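Local coordinates for protein 336aa long hypothetical dTDP-glucose 4,6-dehydratase (Pyrococcus horikoshii, PDB 2HUN) that probably acts as an NAD-dependent dTDP-glucose 4,6-dehydratase, a lyase with a Rossmann fold that holds NAD in its pocket, at residues 166-170 against 235-239. Residues are numbered along the deposited sequence; the frame is centred on the assembly and turned at random.
Sequences TRTYN and ESREI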
loop_
_atom_site.group_PDB
_atom_site.type_symbol
_atom_site.label_atom_id
_atom_site.label_comp_id
_atom_site.label_asym_id
_atom_site.label_seq_id
_atom_site.Cartn_x
_atom_site.Cartn_y
_atom_site.Cartn_z
ATOM N N THR A 166 0.970 11.628 6.371
ATOM C CA THR A 166 0.221 12.874 6.352
ATOM C C THR A 166 -0.535 13.098 7.665
ATOM O O THR A 166 -0.523 14.201 8.215
ATOM C CB THR A 166 -0.780 12.889 5.174
ATOM O OG1 THR A 166 -0.055 12.901 3.936
ATOM C CG2 THR A 166 -1.680 14.117 5.241
ATOM N N ARG A 167 -1.191 12.052 8.159
ATOM C CA ARG A 167 -1.952 12.132 9.402
ATOM C C ARG A 167 -1.046 12.089 10.625
ATOM O O ARG A 167 -1.286 12.781 11.612
ATOM C CB ARG A 167 -2.979 10.996 9.458
ATOM C CG ARG A 167 -4.133 11.194 8.478
ATOM C CD ARG A 167 -4.897 9.907 8.180
ATOM N NE ARG A 167 -6.006 10.169 7.268
ATOM C CZ ARG A 167 -7.155 10.729 7.631
ATOM N NH1 ARG A 167 -7.352 11.079 8.895
ATOM N NH2 ARG A 167 -8.104 10.953 6.728
ATOM N N THR A 168 0.008 11.286 10.555
ATOM C CA THR A 168 0.928 11.175 11.673
ATOM C C THR A 168 1.643 12.489 11.978
ATOM O O THR A 168 1.706 12.910 13.132
ATOM C CB THR A 168 2.002 10.106 11.414
ATOM O OG1 THR A 168 1.380 8.826 11.283
ATOM C CG2 THR A 168 2.996 10.064 12.562
ATOM N N TYR A 169 2.167 13.138 10.939
ATOM C CA TYR A 169 2.923 14.373 11.106
ATOM C C TYR A 169 2.225 15.636 10.622
ATOM O O TYR A 169 2.866 16.667 10.411
ATOM C CB TYR A 169 4.271 14.211 10.405
ATOM C CG TYR A 169 5.027 12.991 10.886
ATOM C CD1 TYR A 169 5.601 12.959 12.153
ATOM C CD2 TYR A 169 5.131 11.851 10.087
ATOM C CE1 TYR A 169 6.261 11.823 12.617
ATOM C CE2 TYR A 169 5.788 10.709 10.541
ATOM C CZ TYR A 169 6.349 10.701 11.807
ATOM O OH TYR A 169 6.984 9.569 12.270
ATOM N N ASN A 170 0.909 15.557 10.452
ATOM C CA ASN A 170 0.119 16.696 10.002
ATOM C C ASN A 170 0.678 17.397 8.774
ATOM O O ASN A 170 0.817 18.621 8.751
ATOM C CB ASN A 170 -0.038 17.708 11.138
ATOM C CG ASN A 170 -0.890 17.176 12.265
ATOM O OD1 ASN A 170 -2.049 16.808 12.057
ATOM N ND2 ASN A 170 -0.324 17.122 13.465
ATOM N N GLU A 235 -7.209 19.402 -0.947
ATOM C CA GLU A 235 -7.199 19.289 0.507
ATOM C C GLU A 235 -6.265 18.175 0.957
ATOM O O GLU A 235 -6.162 17.138 0.305
ATOM C CB GLU A 235 -8.618 19.028 1.009
ATOM C CG GLU A 235 -9.646 19.933 0.349
ATOM C CD GLU A 235 -11.060 19.671 0.828
ATOM O OE1 GLU A 235 -11.473 18.490 0.878
ATOM O OE2 GLU A 235 -11.763 20.654 1.145
ATOM N N SER A 236 -5.584 18.395 2.077
ATOM C CA SER A 236 -4.651 17.414 2.607
ATOM C C SER A 236 -5.387 16.147 3.023
ATOM O O SER A 236 -6.552 16.204 3.403
ATOM C CB SER A 236 -3.904 18.000 3.808
ATOM O OG SER A 236 -2.886 17.122 4.256
ATOM N N ARG A 237 -4.702 15.009 2.940
ATOM C CA ARG A 237 -5.276 13.717 3.314
ATOM C C ARG A 237 -6.290 13.197 2.294
ATOM O O ARG A 237 -6.916 12.161 2.517
ATOM C CB ARG A 237 -5.957 13.815 4.687
ATOM C CG ARG A 237 -5.071 14.435 5.752
ATOM C CD ARG A 237 -5.741 14.546 7.122
ATOM N NE ARG A 237 -4.787 15.049 8.109
ATOM C CZ ARG A 237 -4.960 14.996 9.426
ATOM N NH1 ARG A 237 -6.060 14.459 9.933
ATOM N NH2 ARG A 237 -4.023 15.470 10.239
ATOM N N GLU A 238 -6.448 13.900 1.177
ATOM C CA GLU A 238 -7.409 13.489 0.152
ATOM C C GLU A 238 -6.794 12.927 -1.130
ATOM O O GLU A 238 -5.752 13.388 -1.596
ATOM C CB GLU A 238 -8.312 14.662 -0.245
ATOM C CG GLU A 238 -9.195 15.228 0.855
ATOM C CD GLU A 238 -10.221 14.232 1.366
ATOM O OE1 GLU A 238 -10.493 13.239 0.661
ATOM O OE2 GLU A 238 -10.770 14.452 2.467
ATOM N N ILE A 239 -7.463 11.928 -1.700
ATOM C CA ILE A 239 -7.029 11.331 -2.950
ATOM C C ILE A 239 -7.949 11.883 -4.043
ATOM O O ILE A 239 -9.160 12.050 -3.827
ATOM C CB ILE A 239 -7.141 9.789 -2.918
ATOM C CG1 ILE A 239 -6.246 9.223 -1.810
ATOM C CG2 ILE A 239 -6.731 9.205 -4.275
ATOM C CD1 ILE A 239 -6.251 7.706 -1.739
HETATM O O HOH W 1 -2.577 16.749 7.907
HETATM O O HOH W 2 -8.638 11.402 4.139
#
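Arg237 lies against Thr166 and Arg167 at the C-terminal end of helix 150-168, reaching over from a type II beta turn, Glu235 to Glu238, and it illustrates how a long side chain can join two neighbouring elements of a Rossmann fold at its surface. The turn leads into strand 239-242, which pairs in parallel with strand 172-182, the strand that follows the helix. Starting at the root, CB of Arg237 lies 4.1 Å from NH2 of Arg167, and a water in the plane of the Arg167 guanidinium accepts from that NH2 and donates to Arg237 O. Arg237 CG rests 3.4 Å from Thr166 CG2, a methyl set anti to the backbone N and also touching OG of Ser236, a hydroxyl whose polar partners are Leu171 O and Ala173 N. Further out, CD of Arg237 sits over the centre of one face of the Arg167 guanidinium, while Arg237 NE donates to a second water, 2.8 Å away, that in turn donates to Thr166 O. The Arg237 guanidinium has CG of Arg167 over one face, offset toward its rim, and the two guanidinium planes stand 50° apart. Arg167 NH1 and Arg237 NH1, like charges, lie 3.8 Å apart. Cut back to an alanine, Arg237 would probably leave the second water without the NE donor and the Arg167 guanidinium without the CD that covers one face. At the tip, Asn170 OD1 lies 3.0 Å from Arg237 NH2, at the guanidinium edge and near its plane, but the angle is poor for a hydrogen bond.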